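Local coordinates for protein CymD (Pseudomonas putida, PDB 6Z34) that forms an outer-membrane channel of the FadL family that probably takes up monoaromatic hydrocarbons by lateral diffusion, at residues I139-A144 with L157-T162; P83-V88 with V98-S103; T244-L249 with F276-S281. All blocks are in the same frame, centred on the assembly; numbering follows the deposited sequence.

Contacts 1 and 2 are regular antiparallel strand pairs in the barrel wall, and they lie side by side: strands 94-107 and 131-146 are neighbours, and P140 packs against both G99 and F101. Each has a buried polar or aromatic face and a more exposed apolar one. Contact 1 buries D158 in salt bridges with two arginines, whereas contact 2 sets the buried E84 at a ring edge. Contact 3 is irregular, with most of segment 276-281 in a loop, and draws largely on side-chain hydrocarbon. All three are partly buried. Contact 3 touches contact 1 where V160 and T162 meet T244, V246 and L249, but not contact 2, whose centre is about 20 Å from its own.

Contact 1: residues I139-A144 with L157-T162; sequences IPFSAA and LDAVWT
I139 and F141 pair with A159 and L157 in an antiparallel beta hairpin, strands 131-146 and 151-171, that forms part of the wall of the FadL-type barrel. Over these segments the strands run at 169° to each other. Two hydrogen-bonded pairs make the backbone ladder. In the first, I139 N gives a short bond of 2.7 Å to A159 O, arriving almost in line with the carbonyl, while A159 N returns to I139 O from well above the carbonyl plane. In the second, F141 N bonds to L157 O and L157 N to F141 O, each at 2.9 Å. Between them P140 and D158 form a non-hydrogen-bonded pair, a position where this pairing asks for no N-H from P140; here D158 CA lies 3.6 Å from I139 O in a CA-H...O contact.

The apolar contacts lie on the face of I139, F141, L157 and A159, at the surface, where they probably meet lipid. I139 CB sits 4.3 Å from A159 CB. The F141 ring has CG anti to its carbonyl carbon (chi1 -53°), and its edge is turned to the other strand: CE1 approaches A159 CB.

The polar chemistry is on the buried face. D158 OD2 makes salt bridges to R138 and R223, so the acid ties its own hairpin to strand 198-229, and the two arginines would be expected to stabilise its negative charge. Its other oxygen, OD1, rests 3.6 Å from P140 CB and is also hydrogen-bonded outside the two segments.

On the surface side, L157 O lies in the plane of the F141 ring at its edge, 3.3 Å from CD1.

Contact 2: residues P83-V88 with V98-S103; sequences PELSLV and VGAFAS
F101 and E84 form the main side-chain contact on the buried face of the antiparallel hairpin of strands 80-91 and 94-107. In F101, chi1 of -65° sets CG anti to the carbonyl carbon; CD2 then meets E84, and CZ comes to 4.5 Å from S86 CB. E84 CB stands over the rim of the ring at CD2 (3.9 Å), and the extended chain then drops so that OE1 lies in the ring plane, 3.6 Å from CD2, with the carboxylate turned 79° against the ring. An alanine in place of F101 would probably open a gap beside E84 and S86 and set the carboxylate free to turn. Next to S86, G99 makes no bump of its own, and the two CA atoms close to 4.2 Å; a CB on G99 would run into L85 O. On the face of L85, L87, V98 and A100, L85 CB sits beside A100 CB, and L87 CB beside V98 CG1 at 4.3 Å. At the end of the ladder P83 CD packs on A102 CB (4.1 Å), where A102 N bonds to P83 O at 3.3 Å. L85 and A100, like L87 and V98, bond reciprocally through their backbones. Strand 43-58 continues the wall beyond E84 and S86, strand 131-146 does so beyond F101, and the loop residue M31 packs on F101.

Contact 3: residues T244-L249 with F276-S281; sequences THVGDL and FEMPAS
F276 meets the chain of residues 244-249 just where strand 234-259 of the barrel breaks its regular course, and the segment it begins lies largely in the loop between strands 265-273 and 281-289. Its CB comes within 4.4 Å of L249 CD1, and the ring leads away to pack on I312. Its carbonyl O lies in the plane of the H245 ring, at the edge, 3.6 Å from ND1.

E277 follows with its backbone as the closer partner: its CA sits 3.2 Å from T244 O in a CA-H...O contact. The side chain leaves with CG anti to the backbone N (chi1 179°) and passes the same carbonyl. Its carboxylate stays near the imidazole without contact, OE2 being 5.1 Å from H245 ND1, so any attraction would depend on the charge of the histidine.

M278 supplies both a backbone bond and a close side-chain fit. T244 N donates to M278 O at 3.1 Å, a bent bond of 136° at the hydrogen whose donor stands above the carbonyl plane. The M278 and T244 side chains lie side by side, pointing the same way, with CG of M278 3.6 Å from T244 CB. V246 crosses M278 at about a right angle, its CG1 meeting the same CG at 4.0 Å. Beyond this, S281 rejoins strand 234-259 by backbone bonding to N241.

The T244 hydroxyl touches M278 only by packing; its hydrogen bond goes to R138, which also forms a salt bridge with D158. Between these two segments side-chain hydrocarbon thus makes up much of the contact, beside a bent backbone bond, while the hydroxyl of T244 finds its polar partner on strand 131-146 of the wall.

Contact 1: residues I139-A144 with L157-T162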
ATOM      1  N   ILE A 139     -10.423   3.195   3.638  1.00 50.23           N
ATOM      2  CA  ILE A 139     -11.821   2.870   3.871  1.00 44.07           C
ATOM      3  C   ILE A 139     -12.600   3.356   2.660  1.00 47.68           C
ATOM      4  O   ILE A 139     -13.015   4.521   2.632  1.00 46.31           O
ATOM      5  CB  ILE A 139     -12.350   3.507   5.167  1.00 44.37           C
ATOM      6  CG1 ILE A 139     -11.485   3.090   6.360  1.00 39.28           C
ATOM      7  CG2 ILE A 139     -13.833   3.141   5.375  1.00 42.46           C
ATOM      8  CD1 ILE A 139     -11.871   3.792   7.674  1.00 53.40           C
ATOM      9  N   PRO A 140     -12.806   2.510   1.648  1.00 50.97           N
ATOM     10  CA  PRO A 140     -13.491   2.951   0.429  1.00 50.69           C
ATOM     11  C   PRO A 140     -14.991   3.031   0.596  1.00 49.44           C
ATOM     12  O   PRO A 140     -15.603   2.257   1.334  1.00 50.47           O
ATOM     13  CB  PRO A 140     -13.133   1.864  -0.588  1.00 51.79           C
ATOM     14  CG  PRO A 140     -12.984   0.638   0.264  1.00 59.09           C
ATOM     15  CD  PRO A 140     -12.303   1.128   1.526  1.00 47.83           C
ATOM     16  N   PHE A 141     -15.573   4.006  -0.095  1.00 49.54           N
ATOM     17  CA  PHE A 141     -17.011   4.058  -0.350  1.00 47.31           C
ATOM     18  C   PHE A 141     -17.145   3.961  -1.858  1.00 49.65           C
ATOM     19  O   PHE A 141     -16.657   4.835  -2.582  1.00 52.03           O
ATOM     20  CB  PHE A 141     -17.646   5.326   0.215  1.00 51.85           C
ATOM     21  CG  PHE A 141     -17.341   5.539   1.679  1.00 67.37           C
ATOM     22  CD1 PHE A 141     -16.120   6.078   2.079  1.00 67.42           C
ATOM     23  CD2 PHE A 141     -18.254   5.175   2.657  1.00 68.41           C
ATOM     24  CE1 PHE A 141     -15.823   6.262   3.415  1.00 54.54           C
ATOM     25  CE2 PHE A 141     -17.963   5.357   3.996  1.00 67.93           C
ATOM     26  CZ  PHE A 141     -16.736   5.899   4.376  1.00 59.77           C
ATOM     27  N   SER A 142     -17.734   2.863  -2.328  1.00 49.63           N
ATOM     28  CA  SER A 142     -17.581   2.447  -3.711  1.00 46.99           C
ATOM     29  C   SER A 142     -18.938   2.161  -4.322  1.00 50.74           C
ATOM     30  O   SER A 142     -19.873   1.723  -3.640  1.00 45.23           O
ATOM     31  CB  SER A 142     -16.702   1.212  -3.823  1.00 50.86           C
ATOM     32  OG  SER A 142     -16.268   1.015  -5.156  1.00 62.54           O
ATOM     33  N   ALA A 143     -19.031   2.417  -5.624  1.00 47.08           N
ATOM     34  CA  ALA A 143     -20.249   2.167  -6.375  1.00 48.01           C
ATOM     35  C   ALA A 143     -19.863   1.797  -7.795  1.00 47.28           C
ATOM     36  O   ALA A 143     -18.815   2.217  -8.292  1.00 50.18           O
ATOM     37  CB  ALA A 143     -21.173   3.393  -6.372  1.00 36.51           C
ATOM     38  N   ALA A 144     -20.721   1.013  -8.454  1.00 42.92           N
ATOM     39  CA  ALA A 144     -20.467   0.631  -9.830  1.00 44.57           C
ATOM     40  C   ALA A 144     -21.803   0.467 -10.547  1.00 50.28           C
ATOM     41  O   ALA A 144     -22.850   0.256  -9.925  1.00 47.09           O
ATOM     42  CB  ALA A 144     -19.626  -0.648  -9.912  1.00 48.42           C
ATOM     43  N   LEU A 157     -14.341   6.417  -3.284  1.00 47.84           N
ATOM     44  CA  LEU A 157     -13.743   7.515  -2.537  1.00 47.54           C
ATOM     45  C   LEU A 157     -13.223   6.951  -1.226  1.00 45.23           C
ATOM     46  O   LEU A 157     -14.002   6.417  -0.426  1.00 44.07           O
ATOM     47  CB  LEU A 157     -14.745   8.637  -2.277  1.00 53.02           C
ATOM     48  CG  LEU A 157     -14.122   9.750  -1.442  1.00 61.62           C
ATOM     49  CD1 LEU A 157     -13.554  10.832  -2.363  1.00 53.95           C
ATOM     50  CD2 LEU A 157     -15.118  10.323  -0.465  1.00 65.87           C
ATOM     51  N   ASP A 158     -11.910   7.044  -1.017  1.00 45.50           N
ATOM     52  CA  ASP A 158     -11.295   6.510   0.194  1.00 53.24           C
ATOM     53  C   ASP A 158     -11.191   7.580   1.273  1.00 52.84           C
ATOM     54  O   ASP A 158     -10.691   8.681   1.016  1.00 49.94           O
ATOM     55  CB  ASP A 158      -9.894   5.965  -0.072  1.00 45.94           C
ATOM     56  CG  ASP A 158      -9.845   4.928  -1.163  1.00 54.03           C
ATOM     57  OD1 ASP A 158     -10.914   4.460  -1.642  1.00 48.43           O
ATOM     58  OD2 ASP A 158      -8.697   4.564  -1.521  1.00 55.95           O
ATOM     59  N   ALA A 159     -11.655   7.245   2.481  1.00 47.32           N
ATOM     60  CA  ALA A 159     -11.105   7.851   3.687  1.00 43.73           C
ATOM     61  C   ALA A 159      -9.864   7.054   4.050  1.00 44.05           C
ATOM     62  O   ALA A 159      -9.890   5.814   4.032  1.00 43.34           O
ATOM     63  CB  ALA A 159     -12.101   7.829   4.840  1.00 48.16           C
ATOM     64  N   VAL A 160      -8.774   7.755   4.343  1.00 42.40           N
ATOM     65  CA  VAL A 160      -7.449   7.149   4.430  1.00 45.13           C
ATOM     66  C   VAL A 160      -6.834   7.572   5.755  1.00 47.68           C
ATOM     67  O   VAL A 160      -6.700   8.772   6.031  1.00 46.64           O
ATOM     68  CB  VAL A 160      -6.535   7.573   3.257  1.00 46.64           C
ATOM     69  CG1 VAL A 160      -5.118   7.024   3.433  1.00 37.99           C
ATOM     70  CG2 VAL A 160      -7.156   7.206   1.865  1.00 37.38           C
ATOM     71  N   TRP A 161      -6.456   6.598   6.570  1.00 55.62           N
ATOM     72  CA  TRP A 161      -5.725   6.859   7.797  1.00 50.18           C
ATOM     73  C   TRP A 161      -4.297   6.360   7.608  1.00 47.18           C
ATOM     74  O   TRP A 161      -4.077   5.168   7.348  1.00 51.53           O
ATOM     75  CB  TRP A 161      -6.390   6.186   8.999  1.00 45.14           C
ATOM     76  CG  TRP A 161      -5.653   6.468  10.281  1.00 51.90           C
ATOM     77  CD1 TRP A 161      -5.527   7.681  10.903  1.00 45.11           C
ATOM     78  CD2 TRP A 161      -4.922   5.532  11.077  1.00 53.35           C
ATOM     79  NE1 TRP A 161      -4.762   7.554  12.030  1.00 49.96           N
ATOM     80  CE2 TRP A 161      -4.381   6.247  12.167  1.00 54.84           C
ATOM     81  CE3 TRP A 161      -4.680   4.159  10.982  1.00 58.65           C
ATOM     82  CZ2 TRP A 161      -3.606   5.637  13.158  1.00 56.47           C
ATOM     83  CZ3 TRP A 161      -3.913   3.551  11.956  1.00 69.30           C
ATOM     84  CH2 TRP A 161      -3.387   4.290  13.038  1.00 65.58           C
ATOM     85  N   THR A 162      -3.333   7.269   7.727  1.00 45.12           N
ATOM     86  CA  THR A 162      -1.921   6.964   7.545  1.00 47.39           C
ATOM     87  C   THR A 162      -1.208   7.107   8.878  1.00 50.51           C
ATOM     88  O   THR A 162      -1.371   8.124   9.560  1.00 52.98           O
ATOM     89  CB  THR A 162      -1.281   7.916   6.535  1.00 49.47           C
ATOM     90  OG1 THR A 162      -1.913   7.751   5.279  1.00 49.37           O
ATOM     91  CG2 THR A 162       0.207   7.636   6.402  1.00 52.95           C
TER

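Contact 2: residues P83-V88 with V98-S103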
ATOM      1  N   PRO A  83      -5.269  -6.881   7.832  1.00 60.50           N
ATOM      2  CA  PRO A  83      -6.644  -7.360   7.623  1.00 49.93           C
ATOM      3  C   PRO A  83      -7.385  -6.570   6.554  1.00 55.95           C
ATOM      4  O   PRO A  83      -7.077  -5.409   6.263  1.00 54.16           O
ATOM      5  CB  PRO A  83      -7.311  -7.152   8.987  1.00 47.52           C
ATOM      6  CG  PRO A  83      -6.441  -6.140   9.710  1.00 50.31           C
ATOM      7  CD  PRO A  83      -5.059  -6.304   9.174  1.00 53.39           C
ATOM      8  N   GLU A  84      -8.393  -7.231   5.977  1.00 45.30           N
ATOM      9  CA  GLU A  84      -9.279  -6.623   4.996  1.00 47.32           C
ATOM     10  C   GLU A  84     -10.712  -7.038   5.285  1.00 50.46           C
ATOM     11  O   GLU A  84     -10.995  -8.228   5.443  1.00 57.32           O
ATOM     12  CB  GLU A  84      -8.917  -7.013   3.555  1.00 55.54           C
ATOM     13  CG  GLU A  84      -7.436  -7.017   3.230  1.00 91.54           C
ATOM     14  CD  GLU A  84      -7.158  -7.403   1.786  1.00111.78           C
ATOM     15  OE1 GLU A  84      -6.533  -6.598   1.065  1.00119.69           O
ATOM     16  OE2 GLU A  84      -7.570  -8.507   1.374  1.00124.04           O
ATOM     17  N   LEU A  85     -11.603  -6.051   5.311  1.00 49.12           N
ATOM     18  CA  LEU A  85     -13.029  -6.207   5.556  1.00 49.18           C
ATOM     19  C   LEU A  85     -13.794  -5.658   4.366  1.00 47.27           C
ATOM     20  O   LEU A  85     -13.481  -4.562   3.896  1.00 47.24           O
ATOM     21  CB  LEU A  85     -13.463  -5.429   6.811  1.00 43.64           C
ATOM     22  CG  LEU A  85     -12.618  -5.702   8.044  1.00 56.64           C
ATOM     23  CD1 LEU A  85     -13.106  -4.901   9.230  1.00 55.70           C
ATOM     24  CD2 LEU A  85     -12.718  -7.177   8.313  1.00 66.57           C
ATOM     25  N   SER A  86     -14.839  -6.372   3.918  1.00 42.98           N
ATOM     26  CA  SER A  86     -15.666  -5.827   2.845  1.00 42.55           C
ATOM     27  C   SER A  86     -17.124  -6.231   2.977  1.00 47.53           C
ATOM     28  O   SER A  86     -17.454  -7.353   3.374  1.00 52.36           O
ATOM     29  CB  SER A  86     -15.154  -6.237   1.443  1.00 40.98           C
ATOM     30  OG  SER A  86     -14.830  -7.615   1.371  1.00 55.04           O
ATOM     31  N   LEU A  87     -17.981  -5.289   2.597  1.00 41.89           N
ATOM     32  CA  LEU A  87     -19.419  -5.471   2.482  1.00 47.00           C
ATOM     33  C   LEU A  87     -19.817  -4.914   1.123  1.00 49.33           C
ATOM     34  O   LEU A  87     -19.637  -3.719   0.870  1.00 52.13           O
ATOM     35  CB  LEU A  87     -20.169  -4.739   3.606  1.00 41.18           C
ATOM     36  CG  LEU A  87     -21.688  -4.909   3.478  1.00 57.01           C
ATOM     37  CD1 LEU A  87     -21.974  -6.393   3.413  1.00 53.33           C
ATOM     38  CD2 LEU A  87     -22.474  -4.245   4.627  1.00 60.13           C
ATOM     39  N   VAL A  88     -20.363  -5.760   0.257  1.00 47.75           N
ATOM     40  CA  VAL A  88     -20.777  -5.352  -1.080  1.00 49.81           C
ATOM     41  C   VAL A  88     -22.231  -5.763  -1.308  1.00 51.47           C
ATOM     42  O   VAL A  88     -22.590  -6.929  -1.112  1.00 58.42           O
ATOM     43  CB  VAL A  88     -19.861  -5.966  -2.164  1.00 54.76           C
ATOM     44  CG1 VAL A  88     -20.424  -5.702  -3.560  1.00 51.84           C
ATOM     45  CG2 VAL A  88     -18.445  -5.408  -2.040  1.00 55.52           C
ATOM     46  N   VAL A  98     -18.442  -0.955   0.691  1.00 46.54           N
ATOM     47  CA  VAL A  98     -17.602  -0.264   1.652  1.00 42.62           C
ATOM     48  C   VAL A  98     -16.664  -1.311   2.232  1.00 45.84           C
ATOM     49  O   VAL A  98     -16.971  -2.505   2.235  1.00 49.95           O
ATOM     50  CB  VAL A  98     -18.448   0.440   2.744  1.00 45.13           C
ATOM     51  CG1 VAL A  98     -19.222  -0.580   3.531  1.00 50.41           C
ATOM     52  CG2 VAL A  98     -17.552   1.289   3.681  1.00 53.46           C
ATOM     53  N   GLY A  99     -15.514  -0.869   2.720  1.00 46.86           N
ATOM     54  CA  GLY A  99     -14.615  -1.803   3.365  1.00 44.21           C
ATOM     55  C   GLY A  99     -13.511  -1.102   4.126  1.00 46.08           C
ATOM     56  O   GLY A  99     -13.492   0.124   4.263  1.00 46.98           O
ATOM     57  N   ALA A 100     -12.598  -1.910   4.643  1.00 44.96           N
ATOM     58  CA  ALA A 100     -11.429  -1.402   5.352  1.00 48.31           C
ATOM     59  C   ALA A 100     -10.263  -2.273   4.942  1.00 52.50           C
ATOM     60  O   ALA A 100     -10.273  -3.482   5.207  1.00 50.99           O
ATOM     61  CB  ALA A 100     -11.621  -1.419   6.863  1.00 38.64           C
ATOM     62  N   PHE A 101      -9.281  -1.654   4.284  1.00 40.63           N
ATOM     63  CA  PHE A 101      -8.136  -2.335   3.706  1.00 40.06           C
ATOM     64  C   PHE A 101      -6.879  -1.742   4.328  1.00 51.35           C
ATOM     65  O   PHE A 101      -6.626  -0.538   4.205  1.00 48.13           O
ATOM     66  CB  PHE A 101      -8.115  -2.175   2.184  1.00 39.80           C
ATOM     67  CG  PHE A 101      -9.262  -2.835   1.494  1.00 43.45           C
ATOM     68  CD1 PHE A 101     -10.495  -2.209   1.407  1.00 42.11           C
ATOM     69  CD2 PHE A 101      -9.116  -4.095   0.934  1.00 56.24           C
ATOM     70  CE1 PHE A 101     -11.565  -2.836   0.768  1.00 44.53           C
ATOM     71  CE2 PHE A 101     -10.191  -4.720   0.287  1.00 53.09           C
ATOM     72  CZ  PHE A 101     -11.408  -4.088   0.221  1.00 43.58           C
ATOM     73  N   ALA A 102      -6.097  -2.584   4.982  1.00 45.73           N
ATOM     74  CA  ALA A 102      -4.936  -2.160   5.734  1.00 54.90           C
ATOM     75  C   ALA A 102      -3.682  -2.660   5.044  1.00 56.12           C
ATOM     76  O   ALA A 102      -3.680  -3.726   4.419  1.00 56.76           O
ATOM     77  CB  ALA A 102      -4.992  -2.686   7.175  1.00 57.55           C
ATOM     78  N   SER A 103      -2.622  -1.866   5.145  1.00 62.69           N
ATOM     79  CA  SER A 103      -1.298  -2.291   4.725  1.00 64.46           C
ATOM     80  C   SER A 103      -0.300  -1.930   5.811  1.00 66.69           C
ATOM     81  O   SER A 103      -0.425  -0.891   6.467  1.00 69.61           O
ATOM     82  CB  SER A 103      -0.896  -1.671   3.375  1.00 70.46           C
ATOM     83  OG  SER A 103      -0.550  -0.309   3.499  1.00 86.15           O
TER

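Contact 3: residues T244-L249 with F276-S281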
ATOM      1  N   THR A 244      -3.368  10.409  -3.280  1.00 44.17           N
ATOM      2  CA  THR A 244      -3.956  10.439  -1.947  1.00 51.83           C
ATOM      3  C   THR A 244      -3.388  11.629  -1.188  1.00 58.85           C
ATOM      4  O   THR A 244      -2.177  11.698  -0.965  1.00 70.24           O
ATOM      5  CB  THR A 244      -3.668   9.135  -1.197  1.00 60.85           C
ATOM      6  OG1 THR A 244      -4.064   8.001  -1.996  1.00 59.98           O
ATOM      7  CG2 THR A 244      -4.414   9.111   0.123  1.00 64.11           C
ATOM      8  N   HIS A 245      -4.239  12.575  -0.804  1.00 54.93           N
ATOM      9  CA  HIS A 245      -3.761  13.688   0.002  1.00 62.39           C
ATOM     10  C   HIS A 245      -3.873  13.321   1.477  1.00 65.42           C
ATOM     11  O   HIS A 245      -4.944  13.443   2.076  1.00 61.48           O
ATOM     12  CB  HIS A 245      -4.506  14.980  -0.291  1.00 67.74           C
ATOM     13  CG  HIS A 245      -3.766  16.184   0.208  1.00 95.68           C
ATOM     14  ND1 HIS A 245      -2.449  16.115   0.619  1.00100.21           N
ATOM     15  CD2 HIS A 245      -4.143  17.472   0.374  1.00100.56           C
ATOM     16  CE1 HIS A 245      -2.047  17.310   1.007  1.00101.90           C
ATOM     17  NE2 HIS A 245      -3.055  18.152   0.868  1.00102.60           N
ATOM     18  N   VAL A 246      -2.751  12.914   2.083  1.00 70.83           N
ATOM     19  CA  VAL A 246      -2.824  12.468   3.476  1.00 74.97           C
ATOM     20  C   VAL A 246      -2.808  13.631   4.463  1.00 64.65           C
ATOM     21  O   VAL A 246      -3.347  13.499   5.567  1.00 69.95           O
ATOM     22  CB  VAL A 246      -1.706  11.475   3.854  1.00 70.85           C
ATOM     23  CG1 VAL A 246      -1.492  10.428   2.761  1.00 71.55           C
ATOM     24  CG2 VAL A 246      -0.461  12.187   4.189  1.00 68.51           C
ATOM     25  N   GLY A 247      -2.238  14.771   4.110  1.00 60.68           N
ATOM     26  CA  GLY A 247      -2.205  15.891   5.038  1.00 81.63           C
ATOM     27  C   GLY A 247      -1.229  15.696   6.199  1.00 80.35           C
ATOM     28  O   GLY A 247      -0.588  14.658   6.361  1.00 76.48           O
ATOM     29  N   ASP A 248      -1.142  16.737   7.032  1.00 73.40           N
ATOM     30  CA  ASP A 248      -0.082  16.840   8.035  1.00 70.76           C
ATOM     31  C   ASP A 248      -0.182  15.729   9.082  1.00 65.16           C
ATOM     32  O   ASP A 248      -1.148  15.672   9.848  1.00 58.11           O
ATOM     33  CB  ASP A 248      -0.138  18.203   8.720  1.00 75.64           C
ATOM     34  CG  ASP A 248       0.065  19.353   7.761  1.00 87.33           C
ATOM     35  OD1 ASP A 248       0.727  19.163   6.719  1.00 91.95           O
ATOM     36  OD2 ASP A 248      -0.437  20.458   8.061  1.00 93.59           O
ATOM     37  N   LEU A 249       0.839  14.878   9.147  1.00 65.71           N
ATOM     38  CA  LEU A 249       0.940  13.844  10.174  1.00 72.62           C
ATOM     39  C   LEU A 249       1.556  14.433  11.445  1.00 77.14           C
ATOM     40  O   LEU A 249       2.676  14.956  11.413  1.00 87.91           O
ATOM     41  CB  LEU A 249       1.765  12.659   9.671  1.00 70.15           C
ATOM     42  CG  LEU A 249       1.189  11.915   8.452  1.00 66.95           C
ATOM     43  CD1 LEU A 249       1.615  12.548   7.141  1.00 64.82           C
ATOM     44  CD2 LEU A 249       1.555  10.442   8.468  1.00 64.86           C
ATOM     45  N   PHE A 276       2.951  14.771   2.436  1.00103.60           N
ATOM     46  CA  PHE A 276       2.738  13.490   1.799  1.00 99.68           C
ATOM     47  C   PHE A 276       1.643  13.630   0.758  1.00 95.47           C
ATOM     48  O   PHE A 276       0.714  14.434   0.890  1.00 90.44           O
ATOM     49  CB  PHE A 276       2.349  12.419   2.804  1.00102.56           C
ATOM     50  CG  PHE A 276       3.480  11.575   3.248  1.00108.15           C
ATOM     51  CD1 PHE A 276       3.376  10.195   3.234  1.00107.57           C
ATOM     52  CD2 PHE A 276       4.647  12.159   3.702  1.00113.55           C
ATOM     53  CE1 PHE A 276       4.432   9.399   3.655  1.00114.73           C
ATOM     54  CE2 PHE A 276       5.706  11.380   4.127  1.00116.60           C
ATOM     55  CZ  PHE A 276       5.603   9.993   4.105  1.00117.57           C
ATOM     56  N   GLU A 277       1.782  12.844  -0.289  1.00 95.75           N
ATOM     57  CA  GLU A 277       0.780  12.755  -1.330  1.00 96.66           C
ATOM     58  C   GLU A 277       1.112  11.470  -2.052  1.00102.42           C
ATOM     59  O   GLU A 277       1.957  11.475  -2.953  1.00112.82           O
ATOM     60  CB  GLU A 277       0.816  13.972  -2.262  1.00 97.14           C
ATOM     61  CG  GLU A 277      -0.201  13.933  -3.408  1.00100.37           C
ATOM     62  CD  GLU A 277      -0.318  15.264  -4.140  1.00 99.94           C
ATOM     63  OE1 GLU A 277       0.738  15.843  -4.472  1.00100.08           O
ATOM     64  OE2 GLU A 277      -1.456  15.723  -4.394  1.00 98.89           O
ATOM     65  N   MET A 278       0.527  10.362  -1.615  1.00 89.61           N
ATOM     66  CA  MET A 278       0.732   9.123  -2.340  1.00 76.40           C
ATOM     67  C   MET A 278       0.422   9.358  -3.812  1.00 70.04           C
ATOM     68  O   MET A 278      -0.451  10.174  -4.141  1.00 72.04           O
ATOM     69  CB  MET A 278      -0.128   8.005  -1.764  1.00 68.43           C
ATOM     70  CG  MET A 278      -0.286   8.132  -0.281  1.00 74.12           C
ATOM     71  SD  MET A 278      -0.769   6.563   0.411  1.00 75.99           S
ATOM     72  CE  MET A 278       0.797   5.727   0.615  1.00 80.47           C
ATOM     73  N   PRO A 279       1.160   8.737  -4.718  1.00 63.78           N
ATOM     74  CA  PRO A 279       1.024   9.087  -6.124  1.00 59.40           C
ATOM     75  C   PRO A 279      -0.191   8.430  -6.753  1.00 51.43           C
ATOM     76  O   PRO A 279      -0.610   7.337  -6.371  1.00 53.71           O
ATOM     77  CB  PRO A 279       2.324   8.560  -6.739  1.00 67.00           C
ATOM     78  CG  PRO A 279       2.681   7.395  -5.871  1.00 66.63           C
ATOM     79  CD  PRO A 279       2.178   7.695  -4.494  1.00 63.14           C
ATOM     80  N   ALA A 280      -0.756   9.147  -7.719  1.00 47.35           N
ATOM     81  CA  ALA A 280      -1.683   8.623  -8.707  1.00 50.18           C
ATOM     82  C   ALA A 280      -1.124   7.375  -9.367  1.00 56.88           C
ATOM     83  O   ALA A 280       0.087   7.157  -9.348  1.00 61.45           O
ATOM     84  CB  ALA A 280      -1.971   9.684  -9.771  1.00 41.52           C
ATOM     85  N   SER A 281      -1.995   6.539  -9.937  1.00 57.23           N
ATOM     86  CA  SER A 281      -1.534   5.447 -10.784  1.00 54.42           C
ATOM     87  C   SER A 281      -2.597   5.137 -11.821  1.00 49.30           C
ATOM     88  O   SER A 281      -3.782   5.419 -11.643  1.00 53.80           O
ATOM     89  CB  SER A 281      -1.175   4.186  -9.990  1.00 49.67           C
ATOM     90  OG  SER A 281      -2.248   3.777  -9.165  1.00 55.12           O
TER